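PDB 4KW2: uncharacterized protein from Parabacteroides distasonis, which is of unknown function but has a xylose isomerase-like TIM barrel fold, so it may act as a sugar isomerase or related enzyme. Local coordinates for residues V97-T102 / T122-L127; V144-H149 / P170-C175. All blocks are in the same frame, centred on the assembly; numbering follows the deposited sequence.

Interaction 1 of 2, residues V97-T102 / T122-L127; sequences VASYGT and TVEPEL
The flat groups here are peptide planes, and Val97 and Ser99 meet two of them in contrasting ways. Val97 CG1 rests squarely over one face of the Val123-Glu124 peptide, 3.8 Å from Val123 C, while at the edge of that plane the amide N of Glu124 donates to Ala98 O over 2.8 Å. The next carbonyl is met within its own plane: Ser99 OG gives its proton to Glu124 O at 2.7 Å. Ser99 OG also hydrogen-bonds Val184 N of the second subunit and so serves the contact between subunits. Val97 carries CG1 opposite its backbone N (chi1 -176°), which lays that methyl over the peptide and leaves CG2 3.7 Å from Thr122 OG1. The hydroxyl of Thr122 finds its polar partner in Glu52. Between the backbones, Ala98 N bonds to Thr122 O at 3.0 Å, nearly straight at 166°. The Glu124 carboxylate is largely enclosed; OE1 has no polar partner, and OE2 makes a long, weak ion pair with Arg183 of the second subunit. Ala98 and Val123 pair in parallel at the C-terminal ends of strands 91-98 and 120-123, which helix 103-116 joins in a beta-alpha-beta unit of the TIM barrel.

Interaction 2 of 2, residues V144-H149 / P170-C175; sequences VAIHNH and PLMGVC
Ile146 and Met172 share the helix-facing side of two neighbouring parallel strands of the TIM barrel, 143-146 and 172-178. From its root, Ile146 wraps its side chain past the carbonyl oxygen of Gly173: CB lies 3.5 Å from Gly173 O, and CG1 and CD1 stay near the same oxygen. CD1 also reaches the methyl CE of Met172, a selenomethionine, at 3.9 Å. Along the Met172 chain, the turn at chi2 (-69°) sets SE beside the neighbouring valine, 3.9 Å from Val144 CB, and the further bend at chi3 carries CE to Ile146 CD1. Leu130 of helix 130-140 touches both Ile146 and Met172 and helps cover this outer layer. On the inner face of the sheet, Ala145 CB and Cys175 CB pack at 3.7 Å, near Thr122 and Val201 of the flanking strands.

Four backbone bonds stitch the parallel pair together, among them Gly173 N to Val144 O at 2.6 Å and Ile146 N to Gly173 O at 2.9 Å; the others run from Val144 N to Leu171 O and from Cys175 N to Ile146 O. Cys175 SG lies obliquely beside the His147 ring, 3.9 Å from His147 CD2. A bond that helps to orient this ring comes from its own segment: His147 ND1 donates to Asn148 O at 2.8 Å, with the acceptor nearly in the ring plane.

Overall arrangement
Interactions 1 and 2 follow one another along the chain, the first complete before the second opens, and their centres are about 10 Å apart on one closed eight-stranded sheet. Together they sample four consecutive strands, 91-98, 120-123, 143-146 and 172-178. The join between them is the pairing of 120-123 with 143-146: Val123 probably bonds through its N to Ala145 and through its O to His147, and its side chain packs on Val144. Helix 130-140 bridges the two contacts in sequence. Their surroundings differ, since the second subunit approaches many residues of interaction 1 but only His149 of interaction 2, so the neighbouring subunit lies mainly against the 97-102/122-127 end of this run of strands.

Interaction 1 of 2, residues V97-T102 / T122-L127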
# COMPACT_ATOMS: atom_id res chain seq x y z
N VAL A 97 1.71 -16.23 -8.65
CA VAL A 97 2.81 -15.94 -9.57
C VAL A 97 4.11 -16.63 -9.14
O VAL A 97 4.60 -16.43 -8.02
CB VAL A 97 3.06 -14.42 -9.70
CG1 VAL A 97 4.15 -14.13 -10.72
CG2 VAL A 97 1.77 -13.70 -10.06
N ALA A 98 4.68 -17.42 -10.04
CA ALA A 98 5.93 -18.12 -9.76
C ALA A 98 7.11 -17.31 -10.27
O ALA A 98 7.10 -16.80 -11.39
CB ALA A 98 5.90 -19.50 -10.37
N SER A 99 8.14 -17.19 -9.44
CA SER A 99 9.33 -16.42 -9.76
C SER A 99 10.56 -17.20 -9.31
O SER A 99 11.38 -16.70 -8.55
CB SER A 99 9.26 -15.05 -9.08
OG SER A 99 10.30 -14.19 -9.53
N TYR A 100 10.66 -18.43 -9.81
CA TYR A 100 11.71 -19.36 -9.38
C TYR A 100 13.08 -19.01 -9.95
O TYR A 100 13.20 -18.35 -10.98
CB TYR A 100 11.38 -20.78 -9.81
CG TYR A 100 10.19 -21.39 -9.12
CD1 TYR A 100 10.24 -21.73 -7.78
CD2 TYR A 100 9.02 -21.66 -9.82
CE1 TYR A 100 9.15 -22.32 -7.14
CE2 TYR A 100 7.93 -22.25 -9.20
CZ TYR A 100 8.00 -22.57 -7.86
OH TYR A 100 6.93 -23.16 -7.24
N GLY A 101 14.11 -19.51 -9.27
CA GLY A 101 15.49 -19.23 -9.63
C GLY A 101 16.25 -20.39 -10.24
O GLY A 101 17.38 -20.22 -10.68
N THR A 102 15.65 -21.59 -10.28
CA THR A 102 16.33 -22.76 -10.85
C THR A 102 15.46 -23.48 -11.87
O THR A 102 14.24 -23.39 -11.84
CB THR A 102 16.74 -23.78 -9.77
OG1 THR A 102 15.58 -24.50 -9.32
CG2 THR A 102 17.44 -23.11 -8.60
N THR A 122 0.98 -18.04 -14.29
CA THR A 122 1.50 -16.68 -14.26
C THR A 122 2.87 -16.72 -13.61
O THR A 122 3.07 -17.39 -12.59
CB THR A 122 0.56 -15.72 -13.51
OG1 THR A 122 0.23 -16.27 -12.23
CG2 THR A 122 -0.71 -15.51 -14.29
N VAL A 123 3.82 -16.00 -14.21
CA VAL A 123 5.23 -16.11 -13.88
C VAL A 123 5.96 -14.77 -13.97
O VAL A 123 5.58 -13.90 -14.75
CB VAL A 123 5.94 -17.13 -14.81
CG1 VAL A 123 5.24 -18.47 -14.78
CG2 VAL A 123 6.01 -16.61 -16.25
N GLU A 124 7.00 -14.64 -13.17
CA GLU A 124 7.84 -13.44 -13.14
C GLU A 124 9.29 -13.89 -13.22
O GLU A 124 9.97 -13.98 -12.20
CB GLU A 124 7.57 -12.63 -11.86
CG GLU A 124 8.33 -11.32 -11.76
CD GLU A 124 7.83 -10.41 -10.65
OE1 GLU A 124 6.61 -10.41 -10.37
OE2 GLU A 124 8.66 -9.69 -10.06
N PRO A 125 9.77 -14.18 -14.44
CA PRO A 125 11.11 -14.71 -14.63
C PRO A 125 12.09 -13.64 -15.07
O PRO A 125 11.70 -12.52 -15.39
CB PRO A 125 10.90 -15.69 -15.78
CG PRO A 125 9.84 -15.05 -16.62
CD PRO A 125 9.07 -14.10 -15.73
N GLU A 126 13.37 -13.99 -15.08
CA GLU A 126 14.39 -13.18 -15.74
C GLU A 126 14.34 -13.48 -17.23
O GLU A 126 13.81 -14.51 -17.65
CB GLU A 126 15.78 -13.50 -15.18
CG GLU A 126 16.00 -13.03 -13.75
CD GLU A 126 17.29 -13.56 -13.15
OE1 GLU A 126 17.71 -14.68 -13.52
OE2 GLU A 126 17.87 -12.86 -12.30
N LEU A 127 14.92 -12.58 -18.02
CA LEU A 127 14.94 -12.74 -19.48
C LEU A 127 15.71 -13.98 -19.93
O LEU A 127 15.31 -14.64 -20.88
CB LEU A 127 15.52 -11.49 -20.15
CG LEU A 127 14.81 -10.15 -19.86
CD1 LEU A 127 15.51 -9.02 -20.60
CD2 LEU A 127 13.33 -10.20 -20.21

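Interaction 2 of 2, residues V144-H149 / P170-C175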
# COMPACT_ATOMS: atom_id res chain seq x y z
N VAL A 144 1.56 -19.44 -20.75
CA VAL A 144 2.40 -18.71 -19.81
C VAL A 144 2.08 -17.22 -19.91
O VAL A 144 2.15 -16.64 -20.99
CB VAL A 144 3.90 -18.94 -20.12
CG1 VAL A 144 4.78 -18.23 -19.10
CG2 VAL A 144 4.21 -20.43 -20.14
N ALA A 145 1.70 -16.63 -18.78
CA ALA A 145 1.44 -15.20 -18.71
C ALA A 145 2.55 -14.55 -17.90
O ALA A 145 2.63 -14.73 -16.68
CB ALA A 145 0.08 -14.93 -18.09
N ILE A 146 3.40 -13.79 -18.58
CA ILE A 146 4.57 -13.18 -17.97
C ILE A 146 4.20 -11.86 -17.31
O ILE A 146 3.57 -11.00 -17.91
CB ILE A 146 5.70 -12.99 -19.00
CG1 ILE A 146 6.21 -14.36 -19.47
CG2 ILE A 146 6.86 -12.18 -18.41
CD1 ILE A 146 6.98 -14.32 -20.77
N HIS A 147 4.59 -11.73 -16.04
CA HIS A 147 4.36 -10.54 -15.24
C HIS A 147 5.73 -9.91 -15.02
O HIS A 147 6.60 -10.51 -14.39
CB HIS A 147 3.75 -10.99 -13.91
CG HIS A 147 3.18 -9.88 -13.07
ND1 HIS A 147 3.90 -8.76 -12.72
CD2 HIS A 147 1.97 -9.75 -12.48
CE1 HIS A 147 3.15 -7.98 -11.97
NE2 HIS A 147 1.97 -8.56 -11.81
N ASN A 148 5.96 -8.71 -15.56
CA ASN A 148 7.22 -8.00 -15.33
C ASN A 148 7.27 -7.39 -13.92
O ASN A 148 6.23 -7.28 -13.25
CB ASN A 148 7.47 -6.94 -16.42
CG ASN A 148 6.67 -5.66 -16.22
OD1 ASN A 148 7.18 -4.56 -16.43
ND2 ASN A 148 5.41 -5.80 -15.82
N HIS A 149 8.46 -7.00 -13.47
CA HIS A 149 8.68 -6.54 -12.08
C HIS A 149 7.96 -5.21 -11.77
O HIS A 149 8.28 -4.19 -12.37
CB HIS A 149 10.18 -6.38 -11.81
N PRO A 170 2.95 -19.01 -29.43
CA PRO A 170 1.76 -18.30 -28.96
C PRO A 170 1.39 -18.60 -27.50
O PRO A 170 0.61 -17.87 -26.90
CB PRO A 170 0.65 -18.78 -29.91
CG PRO A 170 1.34 -19.45 -31.04
CD PRO A 170 2.63 -19.97 -30.50
N LEU A 171 1.95 -19.68 -26.95
CA LEU A 171 1.78 -20.01 -25.53
C LEU A 171 2.41 -18.97 -24.61
O LEU A 171 1.96 -18.79 -23.47
CB LEU A 171 2.39 -21.39 -25.23
CG LEU A 171 1.80 -22.59 -25.98
CD1 LEU A 171 2.74 -23.78 -25.86
CD2 LEU A 171 0.41 -22.92 -25.47
N MSE A 172 3.46 -18.29 -25.08
CA MSE A 172 4.15 -17.27 -24.29
C MSE A 172 3.42 -15.95 -24.39
O MSE A 172 3.45 -15.30 -25.42
CB MSE A 172 5.59 -17.10 -24.78
CG MSE A 172 6.40 -18.39 -24.67
SE MSE A 172 6.71 -18.84 -22.78
CE MSE A 172 8.23 -17.64 -22.42
N GLY A 173 2.76 -15.56 -23.30
CA GLY A 173 1.96 -14.33 -23.28
C GLY A 173 2.25 -13.43 -22.09
O GLY A 173 3.29 -13.55 -21.43
N VAL A 174 1.31 -12.53 -21.81
CA VAL A 174 1.48 -11.49 -20.81
C VAL A 174 0.39 -11.51 -19.75
O VAL A 174 -0.79 -11.64 -20.06
CB VAL A 174 1.50 -10.10 -21.49
CG1 VAL A 174 1.64 -8.98 -20.46
CG2 VAL A 174 2.62 -10.04 -22.51
N CYS A 175 0.81 -11.40 -18.49
CA CYS A 175 -0.10 -11.14 -17.37
C CYS A 175 -0.10 -9.64 -17.14
O CYS A 175 0.87 -9.08 -16.63
CB CYS A 175 0.37 -11.86 -16.11
SG CYS A 175 -0.67 -11.60 -14.66